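Local coordinates for conserved hypothetical secreted protein (Helicobacter pylori, PDB 4RNZ) that is a cell shape-determining zinc metallopeptidase of the M23B family, which probably acts as an endopeptidase on peptidoglycan, at residues M119-K123 with Q167-F171; K136-T142 with T155-V161; E185-L191 with Y316-S322. All coordinates share one frame; numbering follows the deposited sequence.

Contact 1: residues M119-K123 with Q167-F171; sequences MNAYK and QYYLF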
# COMPACT_ATOMS: atom_id res chain seq x y z
N MET A 119 9.30 -7.39 8.72
CA MET A 119 10.18 -8.34 8.06
C MET A 119 10.65 -7.73 6.75
O MET A 119 11.83 -7.73 6.44
CB MET A 119 9.46 -9.66 7.76
CG MET A 119 8.89 -10.44 8.95
SD MET A 119 10.00 -10.73 10.35
CE MET A 119 9.70 -9.26 11.31
N ASN A 120 9.71 -7.16 6.00
CA ASN A 120 10.02 -6.55 4.72
C ASN A 120 10.92 -5.33 4.83
O ASN A 120 11.81 -5.15 4.01
CB ASN A 120 8.73 -6.24 3.94
CG ASN A 120 8.15 -7.47 3.27
OD1 ASN A 120 8.88 -8.30 2.72
ND2 ASN A 120 6.81 -7.60 3.27
N ALA A 121 10.69 -4.49 5.83
CA ALA A 121 11.47 -3.29 6.05
C ALA A 121 12.92 -3.62 6.38
O ALA A 121 13.81 -2.86 6.06
CB ALA A 121 10.88 -2.46 7.18
N TYR A 122 13.13 -4.74 7.05
CA TYR A 122 14.47 -5.17 7.44
C TYR A 122 14.98 -6.34 6.58
O TYR A 122 15.89 -7.07 6.99
CB TYR A 122 14.47 -5.54 8.93
CG TYR A 122 14.54 -4.34 9.83
CD1 TYR A 122 15.77 -3.76 10.15
CD2 TYR A 122 13.40 -3.76 10.36
CE1 TYR A 122 15.86 -2.64 10.96
CE2 TYR A 122 13.48 -2.66 11.19
CZ TYR A 122 14.71 -2.09 11.48
OH TYR A 122 14.79 -0.99 12.31
N LYS A 123 14.41 -6.52 5.39
CA LYS A 123 14.71 -7.74 4.63
C LYS A 123 16.20 -7.92 4.30
O LYS A 123 16.68 -9.06 4.29
CB LYS A 123 13.88 -7.88 3.35
CG LYS A 123 13.50 -9.33 3.14
CD LYS A 123 13.05 -9.71 1.74
CE LYS A 123 12.54 -11.14 1.78
NZ LYS A 123 12.14 -11.68 0.45
N GLN A 167 21.94 -0.07 17.75
CA GLN A 167 20.54 0.14 17.39
C GLN A 167 20.40 0.58 15.93
O GLN A 167 21.14 1.46 15.47
CB GLN A 167 19.90 1.11 18.38
CG GLN A 167 20.17 0.66 19.82
CD GLN A 167 19.19 1.20 20.84
OE1 GLN A 167 18.81 2.37 20.80
NE2 GLN A 167 18.78 0.35 21.78
N TYR A 168 19.47 -0.06 15.22
CA TYR A 168 19.31 0.08 13.77
C TYR A 168 17.91 0.60 13.53
O TYR A 168 16.91 -0.10 13.71
CB TYR A 168 19.55 -1.25 13.06
CG TYR A 168 20.96 -1.75 13.32
CD1 TYR A 168 22.04 -1.26 12.59
CD2 TYR A 168 21.22 -2.67 14.34
CE1 TYR A 168 23.34 -1.68 12.85
CE2 TYR A 168 22.51 -3.11 14.60
CZ TYR A 168 23.56 -2.61 13.85
OH TYR A 168 24.83 -3.04 14.12
N TYR A 169 17.87 1.87 13.16
CA TYR A 169 16.64 2.63 13.05
C TYR A 169 16.17 2.74 11.62
O TYR A 169 16.97 2.85 10.68
CB TYR A 169 16.86 4.03 13.55
CG TYR A 169 17.04 4.15 15.03
CD1 TYR A 169 15.95 4.33 15.86
CD2 TYR A 169 18.30 4.12 15.61
CE1 TYR A 169 16.09 4.49 17.21
CE2 TYR A 169 18.45 4.27 16.98
CZ TYR A 169 17.34 4.45 17.77
OH TYR A 169 17.45 4.60 19.14
N LEU A 170 14.85 2.79 11.45
CA LEU A 170 14.32 3.31 10.23
C LEU A 170 13.07 4.12 10.48
O LEU A 170 12.39 3.94 11.50
CB LEU A 170 14.10 2.21 9.21
CG LEU A 170 13.16 1.08 9.55
CD1 LEU A 170 11.70 1.42 9.22
CD2 LEU A 170 13.60 -0.13 8.74
N PHE A 171 12.81 5.03 9.56
CA PHE A 171 11.77 6.03 9.71
C PHE A 171 11.05 6.17 8.39
O PHE A 171 11.69 6.12 7.34
CB PHE A 171 12.38 7.39 10.03
CG PHE A 171 13.22 7.42 11.26
CD1 PHE A 171 14.58 7.12 11.20
CD2 PHE A 171 12.68 7.79 12.48
CE1 PHE A 171 15.37 7.16 12.35
CE2 PHE A 171 13.46 7.85 13.62
CZ PHE A 171 14.80 7.52 13.55
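Y122 and L170 meet where the end of helix 112-121 packs on strand 166-172. This is helix-on-sheet packing within the second domain of Csd3, away from the metal sites. Y122 is the first residue past the helix to leave helical backbone angles. Its ring reaches across to the strand, and it and L170 carry most of the contact.

One hydrogen bond crosses. The hydroxyl of Y122 donates to the backbone carbonyl of Y168, with OH to O at 2.7 Å. The donor does not lie in the carbonyl plane but is tilted 34° from it. The carbonyl sits at the edge of the Y122 ring, close to the ring plane. The bond therefore ties the far end of a buried tyrosine to the strand backbone and restrains where the ring can lie.

The apolar part is a CH-pi contact. CD2 of L170 sits over one face of the Y122 ring, 3.8 Å from the centroid and displaced toward the rim. The two side chains approach from opposite directions. In L170, chi1 of 59° sets CG between the backbone N and the carbonyl carbon. The branch ending in CD2 then reaches both the ring and the last turn of the helix. There CD2 of L170 meets CB of A121 at 3.9 Å. Y168 adds a looser touch, with its CB 4.5 Å from CE1 of Y122.

Neighbours extend the packing. The ring of F128 lies against the Y122 ring at about 15° between planes, and V161 of the adjacent strand also touches Y122. Within the contact, the closest approach to the ring is by CD2 of L170, 3.5 Å from CE2 of Y122 and about as far from CZ.

Contact 2: residues K136-T142 with T155-V161; sequences KIAIVYT and TIKMAMV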
# COMPACT_ATOMS: atom_id res chain seq x y z
N LYS A 136 16.24 -6.22 21.35
CA LYS A 136 15.06 -5.37 21.37
C LYS A 136 14.51 -5.06 19.96
O LYS A 136 15.27 -4.97 18.98
CB LYS A 136 15.34 -4.08 22.10
CG LYS A 136 15.91 -4.29 23.49
CD LYS A 136 16.22 -2.96 24.15
CE LYS A 136 17.46 -2.27 23.56
NZ LYS A 136 18.76 -2.82 24.04
N ILE A 137 13.18 -4.96 19.89
CA ILE A 137 12.47 -4.47 18.70
C ILE A 137 11.44 -3.43 19.19
O ILE A 137 10.65 -3.73 20.09
CB ILE A 137 11.75 -5.59 17.94
CG1 ILE A 137 12.73 -6.66 17.49
CG2 ILE A 137 10.99 -5.04 16.72
CD1 ILE A 137 12.10 -7.87 16.85
N ALA A 138 11.48 -2.23 18.61
CA ALA A 138 10.50 -1.21 18.84
C ALA A 138 9.85 -0.82 17.50
O ALA A 138 10.53 -0.74 16.48
CB ALA A 138 11.14 0.01 19.46
N ILE A 139 8.54 -0.61 17.52
CA ILE A 139 7.83 -0.09 16.34
C ILE A 139 6.85 0.97 16.80
O ILE A 139 6.01 0.71 17.66
CB ILE A 139 7.03 -1.19 15.61
CG1 ILE A 139 7.84 -2.48 15.50
CG2 ILE A 139 6.56 -0.69 14.23
CD1 ILE A 139 7.17 -3.60 14.76
N VAL A 140 6.96 2.17 16.22
CA VAL A 140 5.93 3.16 16.37
C VAL A 140 5.11 3.12 15.08
O VAL A 140 5.65 3.32 13.99
CB VAL A 140 6.47 4.58 16.51
CG1 VAL A 140 5.30 5.55 16.63
CG2 VAL A 140 7.40 4.69 17.72
N TYR A 141 3.81 2.85 15.21
CA TYR A 141 2.99 2.70 14.01
C TYR A 141 1.61 3.27 14.19
O TYR A 141 1.09 3.32 15.32
CB TYR A 141 2.86 1.25 13.62
CG TYR A 141 2.15 0.38 14.61
CD1 TYR A 141 2.81 -0.14 15.71
CD2 TYR A 141 0.81 0.06 14.46
CE1 TYR A 141 2.18 -0.97 16.60
CE2 TYR A 141 0.16 -0.75 15.36
CZ TYR A 141 0.85 -1.27 16.43
OH TYR A 141 0.24 -2.09 17.34
N THR A 142 1.01 3.66 13.07
CA THR A 142 -0.36 4.13 13.06
C THR A 142 -1.24 3.16 12.32
O THR A 142 -0.77 2.35 11.50
CB THR A 142 -0.50 5.50 12.41
OG1 THR A 142 -0.17 5.44 11.02
CG2 THR A 142 0.39 6.52 13.10
N THR A 155 0.82 1.69 9.21
CA THR A 155 1.93 2.42 8.69
C THR A 155 2.99 2.51 9.79
O THR A 155 2.70 3.00 10.91
CB THR A 155 1.48 3.83 8.25
OG1 THR A 155 0.49 3.70 7.22
CG2 THR A 155 2.62 4.63 7.69
N ILE A 156 4.20 2.02 9.48
CA ILE A 156 5.33 2.16 10.41
C ILE A 156 5.94 3.53 10.30
O ILE A 156 6.39 3.92 9.23
CB ILE A 156 6.41 1.10 10.12
CG1 ILE A 156 5.87 -0.29 10.47
CG2 ILE A 156 7.69 1.43 10.88
CD1 ILE A 156 6.75 -1.42 9.99
N LYS A 157 5.93 4.28 11.40
CA LYS A 157 6.55 5.60 11.43
C LYS A 157 8.02 5.53 11.81
O LYS A 157 8.84 6.27 11.29
CB LYS A 157 5.82 6.52 12.43
CG LYS A 157 4.32 6.63 12.24
CD LYS A 157 3.90 6.89 10.79
CE LYS A 157 4.50 8.16 10.21
NZ LYS A 157 4.14 9.38 10.99
N MET A 158 8.32 4.65 12.77
CA MET A 158 9.69 4.39 13.20
C MET A 158 9.82 2.94 13.64
O MET A 158 8.90 2.35 14.24
CB MET A 158 10.07 5.30 14.36
CG MET A 158 11.49 5.05 14.87
SD MET A 158 11.91 6.02 16.32
CE MET A 158 10.97 5.20 17.59
N ALA A 159 10.97 2.34 13.33
CA ALA A 159 11.31 1.07 13.91
C ALA A 159 12.76 1.05 14.34
O ALA A 159 13.57 1.83 13.85
CB ALA A 159 11.01 -0.07 12.96
N MET A 160 13.06 0.18 15.29
CA MET A 160 14.41 0.01 15.83
C MET A 160 14.59 -1.45 16.24
O MET A 160 13.70 -2.06 16.87
CB MET A 160 14.66 0.93 17.02
CG MET A 160 16.09 0.89 17.56
SD MET A 160 16.42 -0.49 18.68
CE MET A 160 15.67 0.15 20.17
N VAL A 161 15.70 -2.03 15.82
CA VAL A 161 16.12 -3.33 16.34
C VAL A 161 17.55 -3.14 16.89
O VAL A 161 18.33 -2.36 16.33
CB VAL A 161 16.03 -4.46 15.30
CG1 VAL A 161 14.66 -4.47 14.63
CG2 VAL A 161 17.13 -4.34 14.26
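V140 pairs with both K157 and M158, and this makes a classic beta bulge between strands 136-146 and 153-163. The carbonyl oxygen of V140 takes two backbone N-H groups. K157 N lies 2.8 Å from V140 O, and M158 N lies 3.2 Å from the same oxygen. Both donors are in the carbonyl plane, and the bond from M158 falls on a lone pair. In return, V140 N donates to M158 O at 2.8 Å.

Regular antiparallel pairing runs on both sides of the bulge. A138 and M160 form a hydrogen-bonded pair, with A138 N to M160 O at 2.8 Å. T142 and T155 form another beyond the extra residue. The non-hydrogen-bonded pairs are I137 with V161, I139 with A159, and Y141 with I156.

Side chains cover both faces. On the V140 face, CG2 of V140 touches CE of M158 at 3.6 Å. M158 gets there with its CG anti to N (chi1 179°) and a bend at chi3 of 73°. On the other face, CG2 of I139 meets CG1 of I156 at 3.8 Å, and CG1 of I137 lies 4.1 Å from CG1 of V161.

The next shell holds these faces in place. L118 and L114 of helix 112-121 cover I139 and Y141. F363 packs on V140 and M158 from the opposite face. Strand 87-96 bonds to I139 and Y141 by backbone, and strand 166-172 bonds to K157 and A159. The pair is thus interior to the sheet.

The bulge inserts one residue, and the shared V140 oxygen bonds both N-H groups there. The chain can turn its corner at K157 while backbone bonding to strand 136-146 continues across it.

Contact 3: residues E185-L191 with Y316-S322; sequences EVAGFLL and YIRTAKS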
# COMPACT_ATOMS: atom_id res chain seq x y z
N GLU A 185 17.86 6.48 2.08
CA GLU A 185 16.80 5.49 1.93
C GLU A 185 17.25 4.09 2.32
O GLU A 185 18.39 3.69 2.07
CB GLU A 185 16.27 5.48 0.51
CG GLU A 185 15.16 4.47 0.26
CD GLU A 185 14.40 4.76 -1.01
OE1 GLU A 185 14.85 5.60 -1.81
OE2 GLU A 185 13.33 4.16 -1.22
N VAL A 186 16.35 3.34 2.95
CA VAL A 186 16.60 1.95 3.25
C VAL A 186 15.42 1.13 2.81
O VAL A 186 14.31 1.66 2.65
CB VAL A 186 16.90 1.71 4.75
CG1 VAL A 186 18.15 2.50 5.18
CG2 VAL A 186 15.69 2.06 5.61
N ALA A 187 15.67 -0.15 2.56
CA ALA A 187 14.65 -1.08 2.14
C ALA A 187 13.98 -0.63 0.84
O ALA A 187 12.80 -0.86 0.65
CB ALA A 187 13.64 -1.26 3.26
N GLY A 188 14.72 0.05 -0.03
CA GLY A 188 14.19 0.54 -1.29
C GLY A 188 14.09 -0.56 -2.35
O GLY A 188 14.33 -1.74 -2.08
N PHE A 189 13.69 -0.14 -3.54
CA PHE A 189 13.59 -1.01 -4.70
C PHE A 189 14.11 -0.17 -5.84
O PHE A 189 13.85 1.01 -5.89
CB PHE A 189 12.13 -1.39 -4.95
CG PHE A 189 11.53 -2.21 -3.85
CD1 PHE A 189 11.61 -3.60 -3.89
CD2 PHE A 189 10.91 -1.60 -2.77
CE1 PHE A 189 11.08 -4.37 -2.86
CE2 PHE A 189 10.37 -2.37 -1.73
CZ PHE A 189 10.45 -3.76 -1.78
N LEU A 190 14.89 -0.75 -6.74
CA LEU A 190 15.37 -0.02 -7.92
C LEU A 190 14.52 -0.57 -9.05
O LEU A 190 14.78 -1.65 -9.54
CB LEU A 190 16.86 -0.26 -8.17
CG LEU A 190 17.80 -0.03 -6.96
CD1 LEU A 190 19.15 -0.75 -7.10
CD2 LEU A 190 18.01 1.45 -6.68
N LEU A 191 13.47 0.15 -9.39
CA LEU A 191 12.59 -0.24 -10.47
C LEU A 191 13.10 0.34 -11.79
O LEU A 191 13.74 1.37 -11.81
CB LEU A 191 11.18 0.28 -10.21
CG LEU A 191 10.47 -0.25 -8.98
CD1 LEU A 191 9.05 0.28 -8.99
CD2 LEU A 191 10.50 -1.77 -8.97
N TYR A 316 10.48 5.37 -7.45
CA TYR A 316 11.37 4.22 -7.33
C TYR A 316 12.16 3.93 -8.59
O TYR A 316 12.93 2.95 -8.62
CB TYR A 316 10.57 2.96 -7.06
CG TYR A 316 10.07 2.78 -5.67
CD1 TYR A 316 10.92 2.31 -4.65
CD2 TYR A 316 8.74 3.00 -5.36
CE1 TYR A 316 10.45 2.10 -3.37
CE2 TYR A 316 8.26 2.80 -4.08
CZ TYR A 316 9.11 2.34 -3.09
OH TYR A 316 8.61 2.15 -1.82
N ILE A 317 11.92 4.69 -9.65
CA ILE A 317 12.73 4.51 -10.86
C ILE A 317 13.94 5.43 -10.75
O ILE A 317 13.82 6.62 -10.82
CB ILE A 317 11.92 4.75 -12.13
CG1 ILE A 317 10.86 3.64 -12.22
CG2 ILE A 317 12.83 4.72 -13.35
CD1 ILE A 317 9.92 3.75 -13.39
N ARG A 318 15.08 4.84 -10.47
CA ARG A 318 16.30 5.54 -10.15
C ARG A 318 17.39 4.51 -10.21
O ARG A 318 17.11 3.35 -10.21
CB ARG A 318 16.24 6.10 -8.73
CG ARG A 318 16.32 5.05 -7.63
CD ARG A 318 15.36 5.33 -6.49
NE ARG A 318 15.02 4.15 -5.69
CZ ARG A 318 14.27 4.22 -4.59
NH1 ARG A 318 13.82 5.39 -4.20
NH2 ARG A 318 14.00 3.14 -3.87
N THR A 319 18.64 4.94 -10.19
CA THR A 319 19.76 4.02 -10.22
C THR A 319 20.44 3.87 -8.88
O THR A 319 21.05 2.87 -8.59
CB THR A 319 20.83 4.47 -11.21
OG1 THR A 319 20.21 4.81 -12.45
CG2 THR A 319 21.78 3.38 -11.42
N ALA A 320 20.33 4.91 -8.08
CA ALA A 320 20.84 4.90 -6.74
C ALA A 320 19.75 5.09 -5.74
O ALA A 320 18.70 5.56 -6.06
CB ALA A 320 21.85 6.00 -6.56
N LYS A 321 20.07 4.71 -4.52
CA LYS A 321 19.37 5.07 -3.29
C LYS A 321 19.10 6.58 -3.15
O LYS A 321 19.95 7.40 -3.37
CB LYS A 321 20.23 4.62 -2.12
CG LYS A 321 20.06 3.18 -1.71
CD LYS A 321 21.20 2.69 -0.82
CE LYS A 321 21.86 1.43 -1.37
NZ LYS A 321 21.45 0.16 -0.72
N SER A 322 17.90 6.92 -2.72
CA SER A 322 17.54 8.27 -2.49
C SER A 322 18.07 8.76 -1.14
O SER A 322 18.47 8.00 -0.29
CB SER A 322 16.03 8.38 -2.61
OG SER A 322 15.51 9.66 -2.35
O HOH W 1 15.97 2.63 -13.09
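E185 reaches R318 with CG anti to the backbone N (chi1 -180°) and an extended chain beyond. R318 comes from the opposite direction, its chain bent at chi2. They meet in a salt bridge between the segment that begins with the short strand 185-186, at the edge of the second-domain sheet, and a loop. That loop runs between strand 309-311 and helix 326-348.

The two charged groups are not coplanar. Their planes stand 87° apart, and OE1 of E185 lies over one face of the guanidinium, 2.6 Å from NH1 of R318. NH2 of R318 bonds OE2 of E185 at 2.9 Å, meeting it from above the carboxylate plane. NH2 of R318 also donates to F189 O at 2.9 Å. The guanidinium is thus shared between a carboxylate and a backbone carbonyl. H177 gives OE2 a further hydrogen bond, which probably helps to fix the carboxylate.

Backbone bonds join both ends. E185 N donates to S322 O, and L191 N to Y316 O at 3.0 Å.

Apolar groups pack alongside. The F189 ring points its edge toward the face of Y316 in an offset edge-to-face pair, planes 70° apart. CD1 of L191 touches CB of Y316 at 3.6 Å, and CB of L191 lies near CG1 of I317. Beyond them, L262 and V304 of the peptidase sheet touch L191. A water bridges the backbones, donating to L191 O at 2.9 Å and to R318 O at 3.2 Å.

Contacts 1 and 2 share one sheet, in which strand 166-172 of contact 1 lies beside strand 153-163 of contact 2. Their centres are about 8 Å apart. The two strands follow each other in the chain, with Y168 N to V161 O at 2.8 Å a probable hydrogen bond. Contact 2 is nested inside the loop closed by contact 1. Contact 3 comes later in the chain. Its centre is about 15 Å from that of contact 1, which it touches, for example where CB of L170 packs on CG2 of V186 at 3.9 Å. It does not touch contact 2. None lies at a metal site. The I317 side chain is about 14 Å from the zinc ion, and that of V140 about 13 Å from a nickel ion.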